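Local coordinates for sensor protein (Haloarcula marismortui ATCC 43049, PDB 3BWL) that probably acts as a sensor histidine kinase, autophosphorylating from ATP, and here contributes its PAS domain, which holds an indole-3-carbaldehyde molecule in its core, at residues A[60-65]-A[72-77]; A[29-34]-A[91-96]. One frame throughout, in Å; residues are numbered along the deposited sequence. Where two conformers were deposited one is given.

Contact 1: A[60-65]-A[72-77]. With MG (magnesium ion), chain E; I3A (1H-indole-3-carbaldehyde), chain F.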
loop_
_atom_site.group_PDB
_atom_site.type_symbol
_atom_site.label_atom_id
_atom_site.label_comp_id
_atom_site.label_asym_id
_atom_site.label_seq_id
_atom_site.Cartn_x
_atom_site.Cartn_y
_atom_site.Cartn_z
ATOM N N ARG A 60 11.569 -14.354 -10.117
ATOM C CA ARG A 60 11.559 -13.973 -11.537
ATOM C C ARG A 60 11.915 -12.490 -11.691
ATOM O O ARG A 60 11.933 -11.733 -10.702
ATOM C CB ARG A 60 10.181 -14.219 -12.157
ATOM C CG ARG A 60 9.752 -15.675 -12.264
ATOM C CD ARG A 60 9.145 -15.911 -13.627
ATOM N NE ARG A 60 7.939 -16.728 -13.602
ATOM C CZ ARG A 60 7.122 -16.896 -14.643
ATOM N NH1 ARG A 60 7.387 -16.317 -15.813
ATOM N NH2 ARG A 60 6.043 -17.648 -14.511
ATOM N N SER A 61 12.186 -12.077 -12.934
ATOM C CA SER A 61 12.511 -10.683 -13.203
ATOM C C SER A 61 11.247 -9.962 -13.676
ATOM O O SER A 61 10.389 -10.532 -14.392
ATOM C CB SER A 61 13.635 -10.575 -14.232
ATOM O OG SER A 61 14.762 -11.313 -13.744
ATOM N N ILE A 62 11.158 -8.692 -13.330
ATOM C CA ILE A 62 9.923 -7.955 -13.657
ATOM C C ILE A 62 9.648 -7.830 -15.167
ATOM O O ILE A 62 8.457 -7.762 -15.594
ATOM C CB ILE A 62 9.870 -6.582 -12.937
ATOM C CG1 ILE A 62 8.453 -5.970 -12.963
ATOM C CG2 ILE A 62 10.945 -5.629 -13.532
ATOM C CD1 ILE A 62 7.385 -6.735 -12.154
ATOM N N TRP A 63 10.701 -7.813 -15.991
ATOM C CA TRP A 63 10.474 -7.709 -17.446
ATOM C C TRP A 63 9.793 -8.965 -17.996
ATOM O O TRP A 63 9.331 -8.940 -19.133
ATOM C CB TRP A 63 11.782 -7.473 -18.198
ATOM C CG TRP A 63 12.846 -8.480 -17.905
ATOM C CD1 TRP A 63 12.999 -9.693 -18.503
ATOM C CD2 TRP A 63 13.956 -8.331 -17.001
ATOM N NE1 TRP A 63 14.102 -10.333 -17.999
ATOM C CE2 TRP A 63 14.725 -9.508 -17.094
ATOM C CE3 TRP A 63 14.367 -7.319 -16.128
ATOM C CZ2 TRP A 63 15.899 -9.702 -16.353
ATOM C CZ3 TRP A 63 15.541 -7.524 -15.352
ATOM C CH2 TRP A 63 16.289 -8.702 -15.481
ATOM N N GLU A 64 9.740 -10.047 -17.203
ATOM C CA GLU A 64 9.048 -11.261 -17.672
ATOM C C GLU A 64 7.534 -11.066 -17.670
ATOM O O GLU A 64 6.804 -11.807 -18.364
ATOM C CB GLU A 64 9.408 -12.501 -16.830
ATOM C CG GLU A 64 10.884 -12.823 -16.835
ATOM C CD GLU A 64 11.216 -14.084 -16.041
ATOM O OE1 GLU A 64 10.703 -15.169 -16.403
ATOM O OE2 GLU A 64 12.001 -13.994 -15.071
ATOM N N PHE A 65 7.069 -10.069 -16.902
ATOM C CA PHE A 65 5.642 -9.804 -16.705
ATOM C C PHE A 65 5.151 -8.525 -17.396
ATOM O O PHE A 65 3.992 -8.415 -17.631
ATOM C CB PHE A 65 5.338 -9.670 -15.196
ATOM C CG PHE A 65 5.597 -10.930 -14.456
ATOM C CD1 PHE A 65 4.663 -11.957 -14.476
ATOM C CD2 PHE A 65 6.826 -11.128 -13.827
ATOM C CE1 PHE A 65 4.903 -13.146 -13.833
ATOM C CE2 PHE A 65 7.099 -12.321 -13.204
ATOM C CZ PHE A 65 6.131 -13.331 -13.186
ATOM N N GLU A 72 16.844 -4.774 -20.649
ATOM C CA GLU A 72 17.575 -3.529 -20.765
ATOM C C GLU A 72 16.727 -2.308 -20.353
ATOM O O GLU A 72 17.224 -1.381 -19.711
ATOM C CB GLU A 72 18.077 -3.360 -22.201
ATOM C CG GLU A 72 18.819 -2.079 -22.426
ATOM C CD GLU A 72 19.283 -1.925 -23.861
ATOM O OE1 GLU A 72 18.562 -2.316 -24.838
ATOM O OE2 GLU A 72 20.397 -1.392 -24.017
ATOM N N ASP A 73 15.451 -2.299 -20.717
ATOM C CA ASP A 73 14.574 -1.192 -20.311
ATOM C C ASP A 73 14.443 -1.104 -18.810
ATOM O O ASP A 73 14.495 -0.023 -18.246
ATOM C CB ASP A 73 13.172 -1.374 -20.901
ATOM C CG ASP A 73 13.150 -1.259 -22.430
ATOM O OD1 ASP A 73 13.882 -0.401 -22.958
ATOM O OD2 ASP A 73 12.359 -1.973 -23.065
ATOM N N VAL A 74 14.276 -2.261 -18.170
ATOM C CA VAL A 74 14.177 -2.312 -16.698
ATOM C C VAL A 74 15.476 -1.844 -16.037
ATOM O O VAL A 74 15.458 -0.989 -15.135
ATOM C CB VAL A 74 13.753 -3.704 -16.162
ATOM C CG1 VAL A 74 13.812 -3.722 -14.551
ATOM C CG2 VAL A 74 12.363 -4.105 -16.691
ATOM N N GLN A 75 16.611 -2.361 -16.495
ATOM C CA GLN A 75 17.924 -1.999 -15.941
ATOM C C GLN A 75 18.137 -0.492 -15.985
ATOM O O GLN A 75 18.531 0.133 -15.006
ATOM C CB GLN A 75 19.030 -2.741 -16.698
ATOM C CG GLN A 75 19.084 -4.233 -16.348
ATOM C CD GLN A 75 19.689 -5.128 -17.428
ATOM O OE1 GLN A 75 20.523 -4.703 -18.247
ATOM N NE2 GLN A 75 19.270 -6.393 -17.424
ATOM N N THR A 76 17.859 0.089 -17.146
ATOM C CA THR A 76 18.003 1.535 -17.364
ATOM C C THR A 76 17.045 2.316 -16.457
ATOM O O THR A 76 17.447 3.295 -15.812
ATOM C CB THR A 76 17.706 1.898 -18.833
ATOM O OG1 THR A 76 18.631 1.198 -19.688
ATOM C CG2 THR A 76 17.872 3.413 -19.045
ATOM N N GLN A 77 15.778 1.894 -16.398
ATOM C CA GLN A 77 14.820 2.551 -15.508
ATOM C C GLN A 77 15.322 2.597 -14.054
ATOM O O GLN A 77 15.340 3.673 -13.430
ATOM C CB GLN A 77 13.469 1.816 -15.545
ATOM C CG GLN A 77 12.332 2.504 -14.770
ATOM C CD GLN A 77 11.765 3.713 -15.488
ATOM O OE1 GLN A 77 12.509 4.550 -15.998
ATOM N NE2 GLN A 77 10.441 3.805 -15.548
HETATM MG MG MG E . 14.705 -0.234 -24.857
HETATM O O I3A F . 7.874 -3.038 -10.277
HETATM C "C3'" I3A F . 7.026 -3.169 -11.153
HETATM C C3 I3A F . 7.326 -2.737 -12.562
HETATM C C2 I3A F . 6.378 -2.966 -13.595
HETATM N N I3A F . 7.023 -2.471 -14.704
HETATM C C8 I3A F . 8.269 -2.000 -14.411
HETATM C C9 I3A F . 8.520 -2.172 -13.053
HETATM C C4 I3A F . 9.738 -1.743 -12.486
HETATM C C5 I3A F . 10.731 -1.176 -13.328
HETATM C C6 I3A F . 10.495 -1.035 -14.706
HETATM C C7 I3A F . 9.255 -1.440 -15.241
HETATM O O HOH W 1 15.783 -1.985 -24.457
HETATM O O HOH W 2 13.089 -1.434 -25.628
HETATM O O HOH W 3 13.533 1.556 -25.374
HETATM O O HOH W 4 15.866 -0.326 -26.675
HETATM O O HOH W 5 16.151 1.137 -23.982
#
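Val74 turns its side chain from helix 71-79 toward the loop residues Ile62 and Trp63, and each of the two crosses it at about a right angle. Both valine methyls touch both neighbours. CG1, anti to the backbone N (chi1 174°), lies closest to Ile62 CG2, at 3.6 Å, while CG2 rests 3.7 Å from Trp63 CB and also touches Ile62 CG2. The indole of Trp63 presents its edge, with CE3 3.7 Å from Val74 CB, and Ser61 CB sits over one face of the same ring, offset toward the rim. In the conformer described, the amide of the adjacent Gln75 comes obliquely to the six-membered ring, Trp63 CH2 standing 4.2 Å from Gln75 NE2, a long contact. In this PAS domain the loop and the helix belong to the connection between strands 39-42 and 86-94, and they border the pocket of the bound indole-3-carbaldehyde. Ile62 serves both sides: CG2 goes to the valine, and CG1, on the other branch, reaches the ligand, 3.4 Å from its C3. Gln77 adds a looser touch through CG. The loop is braced at its start, where Ser61 N donates an almost straight hydrogen bond (176°) to Glu64 OE2; in one of its two conformers Arg60 brings NH1 to a long salt bridge with Glu64 OE1. On the helix, Asp73 OD1 binds a magnesium ion at 2.1 Å, with five waters completing the shell; OD2 accepts a hydrogen bond from one of them, water 2, and another from the backbone N of Asp70.

Contact 2: A[29-34]-A[91-96]; sequences MIDVLD and GLYERR. With I3A (1H-indole-3-carbaldehyde), chain F.
The backbones of strand 29-33 and strand 86-94 stand well apart, Met29 and Tyr93 being nearest with their CA atoms 11.2 Å from each other, so side chains alone bridge the gap. In the five-stranded antiparallel sheet of the PAS fold, strands 115-124 and 100-112 lie between these two, and the curved sheet brings residues of both to one buried pocket. Met29, a selenomethionine in this crystal, and Tyr93 slide past each other in opposite directions. The bend at the end of the Met29 chain (chi3 60°) carries its methyl to the tyrosine ring, CE lying 3.6 Å from Tyr93 CE2. SE is 5.0 Å from the ring centroid and 59° off the ring normal, an oblique Met-aromatic contact. Phe46 and Leu50 of helix 44-50 also pack on Met29, and Leu50 touches the tyrosine as well. The hydroxyl end of the ring lies against the indole-3-carbaldehyde, which it meets obliquely: Tyr93 OH comes within 3.2 Å of ligand C2, while the hydroxyl finds its hydrogen-bond partner in Ser122 OG on strand 115-124. That bond would limit how far the phenol end can shift beside the ligand. Asp31 leaves its strand on the side of segment 91-96, its OD1 3.8 Å from Tyr93 OH. With CG set between its backbone N and carbonyl carbon (chi1 62°), the carboxyl group meets the aldehyde end of the ligand, OD1 lying 3.2 Å from the aldehyde carbon C3'. Leu33 supplies an apolar neighbour to the aldehyde, CD1 lying 3.5 Å from its oxygen. At that oxygen the closest approach is by Asp31 OD2, 2.7 Å away; two oxygens this close imply that the acid probably holds a proton and donates it.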
loop_
_atom_site.group_PDB
_atom_site.type_symbol
_atom_site.label_atom_id
_atom_site.label_comp_id
_atom_site.label_asym_id
_atom_site.label_seq_id
_atom_site.Cartn_x
_atom_site.Cartn_y
_atom_site.Cartn_z
HETATM N N MSE A 29 -1.841 -3.419 -6.766
HETATM C CA MSE A 29 -0.811 -4.475 -6.733
HETATM C C MSE A 29 0.473 -3.897 -6.153
HETATM O O MSE A 29 0.799 -2.718 -6.434
HETATM C CB MSE A 29 -0.534 -4.941 -8.156
HETATM C CG MSE A 29 -1.801 -5.423 -8.860
HETATM SE SE MSE A 29 -1.573 -5.565 -10.771
HETATM C CE MSE A 29 -0.154 -6.849 -10.840
ATOM N N ILE A 30 1.196 -4.708 -5.353
ATOM C CA ILE A 30 2.482 -4.291 -4.804
ATOM C C ILE A 30 3.570 -5.334 -5.112
ATOM O O ILE A 30 3.360 -6.534 -4.924
ATOM C CB ILE A 30 2.390 -4.164 -3.284
ATOM C CG1 ILE A 30 1.272 -3.189 -2.901
ATOM C CG2 ILE A 30 3.794 -3.701 -2.718
ATOM C CD1 ILE A 30 1.066 -3.053 -1.334
ATOM N N ASP A 31 4.725 -4.891 -5.595
ATOM C CA ASP A 31 5.862 -5.785 -5.676
ATOM C C ASP A 31 7.074 -5.019 -5.171
ATOM O O ASP A 31 7.091 -3.757 -5.182
ATOM C CB ASP A 31 6.094 -6.308 -7.107
ATOM C CG ASP A 31 6.404 -5.196 -8.107
ATOM O OD1 ASP A 31 5.462 -4.634 -8.718
ATOM O OD2 ASP A 31 7.626 -4.921 -8.334
ATOM N N VAL A 32 8.040 -5.784 -4.677
ATOM C CA VAL A 32 9.330 -5.273 -4.207
ATOM C C VAL A 32 10.418 -5.885 -5.088
ATOM O O VAL A 32 10.441 -7.119 -5.263
ATOM C CB VAL A 32 9.580 -5.637 -2.696
ATOM C CG1 VAL A 32 10.925 -5.068 -2.228
ATOM C CG2 VAL A 32 8.449 -5.052 -1.840
ATOM N N LEU A 33 11.295 -5.033 -5.622
ATOM C CA LEU A 33 12.364 -5.482 -6.541
ATOM C C LEU A 33 13.720 -5.196 -5.941
ATOM O O LEU A 33 13.880 -4.268 -5.141
ATOM C CB LEU A 33 12.303 -4.748 -7.899
ATOM C CG LEU A 33 10.975 -4.756 -8.649
ATOM C CD1 LEU A 33 11.204 -3.996 -9.967
ATOM C CD2 LEU A 33 10.496 -6.225 -8.867
ATOM N N ASP A 34 14.709 -5.996 -6.305
ATOM C CA ASP A 34 16.078 -5.584 -6.003
ATOM C C ASP A 34 16.625 -4.757 -7.170
ATOM O O ASP A 34 15.914 -4.530 -8.165
ATOM C CB ASP A 34 16.969 -6.778 -5.631
ATOM C CG ASP A 34 17.288 -7.682 -6.806
ATOM O OD1 ASP A 34 17.114 -7.270 -7.975
ATOM O OD2 ASP A 34 17.785 -8.811 -6.539
ATOM N N GLY A 91 2.986 0.748 -17.679
ATOM C CA GLY A 91 3.438 -0.598 -18.020
ATOM C C GLY A 91 2.260 -1.387 -18.542
ATOM O O GLY A 91 1.134 -0.864 -18.577
ATOM N N LEU A 92 2.512 -2.621 -18.931
ATOM C CA LEU A 92 1.461 -3.473 -19.489
ATOM C C LEU A 92 1.701 -4.918 -19.055
ATOM O O LEU A 92 2.522 -5.632 -19.657
ATOM C CB LEU A 92 1.386 -3.347 -21.038
ATOM C CG LEU A 92 0.333 -4.228 -21.704
ATOM C CD1 LEU A 92 -1.077 -3.613 -21.529
ATOM C CD2 LEU A 92 0.686 -4.329 -23.226
ATOM N N TYR A 93 1.026 -5.341 -17.987
ATOM C CA TYR A 93 1.229 -6.687 -17.473
ATOM C C TYR A 93 0.545 -7.728 -18.351
ATOM O O TYR A 93 -0.518 -7.477 -18.889
ATOM C CB TYR A 93 0.680 -6.820 -16.048
ATOM C CG TYR A 93 1.495 -6.075 -15.001
ATOM C CD1 TYR A 93 2.885 -6.247 -14.927
ATOM C CD2 TYR A 93 0.880 -5.256 -14.057
ATOM C CE1 TYR A 93 3.628 -5.588 -13.955
ATOM C CE2 TYR A 93 1.611 -4.578 -13.061
ATOM C CZ TYR A 93 2.990 -4.739 -13.040
ATOM O OH TYR A 93 3.723 -4.080 -12.093
ATOM N N GLU A 94 1.200 -8.867 -18.472
ATOM C CA GLU A 94 0.635 -10.038 -19.129
ATOM C C GLU A 94 0.207 -11.016 -18.054
ATOM O O GLU A 94 1.039 -11.482 -17.240
ATOM C CB GLU A 94 1.693 -10.686 -20.001
ATOM C CG GLU A 94 1.147 -11.780 -20.897
ATOM C CD GLU A 94 2.236 -12.317 -21.816
ATOM O OE1 GLU A 94 3.362 -12.592 -21.329
ATOM O OE2 GLU A 94 1.987 -12.444 -23.030
ATOM N N ARG A 95 -1.090 -11.305 -18.025
ATOM C CA ARG A 95 -1.619 -12.294 -17.113
ATOM C C ARG A 95 -1.239 -13.729 -17.534
ATOM O O ARG A 95 -0.889 -13.984 -18.721
ATOM C CB ARG A 95 -3.146 -12.188 -17.027
ATOM C CG ARG A 95 -3.662 -10.786 -16.593
ATOM C CD ARG A 95 -5.057 -10.975 -16.020
ATOM N NE ARG A 95 -5.650 -9.702 -15.626
ATOM C CZ ARG A 95 -6.199 -8.816 -16.462
ATOM N NH1 ARG A 95 -6.202 -9.020 -17.783
ATOM N NH2 ARG A 95 -6.716 -7.667 -15.967
ATOM N N ARG A 96 -1.389 -14.667 -16.590
ATOM C CA ARG A 96 -1.124 -16.082 -16.911
ATOM C C ARG A 96 -1.883 -16.563 -18.143
ATOM O O ARG A 96 -1.337 -17.298 -18.985
ATOM C CB ARG A 96 -1.460 -16.976 -15.738
ATOM C CG ARG A 96 -0.820 -18.373 -15.844
ATOM C CD ARG A 96 -1.045 -19.102 -14.507
ATOM N NE ARG A 96 -0.271 -20.334 -14.379
ATOM C CZ ARG A 96 -0.613 -21.488 -14.953
ATOM N NH1 ARG A 96 0.144 -22.573 -14.775
ATOM N NH2 ARG A 96 -1.702 -21.556 -15.721
HETATM O O I3A F . 7.874 -3.038 -10.277
HETATM C "C3'" I3A F . 7.026 -3.169 -11.153
HETATM C C3 I3A F . 7.326 -2.737 -12.562
HETATM C C2 I3A F . 6.378 -2.966 -13.595
HETATM N N I3A F . 7.023 -2.471 -14.704
HETATM C C8 I3A F . 8.269 -2.000 -14.411
HETATM C C9 I3A F . 8.520 -2.172 -13.053
HETATM C C4 I3A F . 9.738 -1.743 -12.486
HETATM C C5 I3A F . 10.731 -1.176 -13.328
HETATM C C6 I3A F . 10.495 -1.035 -14.706
HETATM C C7 I3A F . 9.255 -1.440 -15.241
#

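How the contacts relate
Contacts 1 and 2, with centres about 10 Å apart, supply different walls to one ligand pocket. Contact 1 brings Ile62 and Gln77 from the loop and helix between strands 39-42 and 86-94; contact 2 brings residues from strands at separate places in the sheet. They also meet directly. Phe65 O probably accepts a hydrogen bond from Glu94 N at 3.0 Å, tying the loop of 60-65 to strand 86-94, and Ile62 CG2 packs 3.9 Å from Leu33 CD1. Asp66, just beyond 60-65, joins the two regions as well: its OD2 is hydrogen-bonded to the ligand and its OD1 to the backbone N of Leu92.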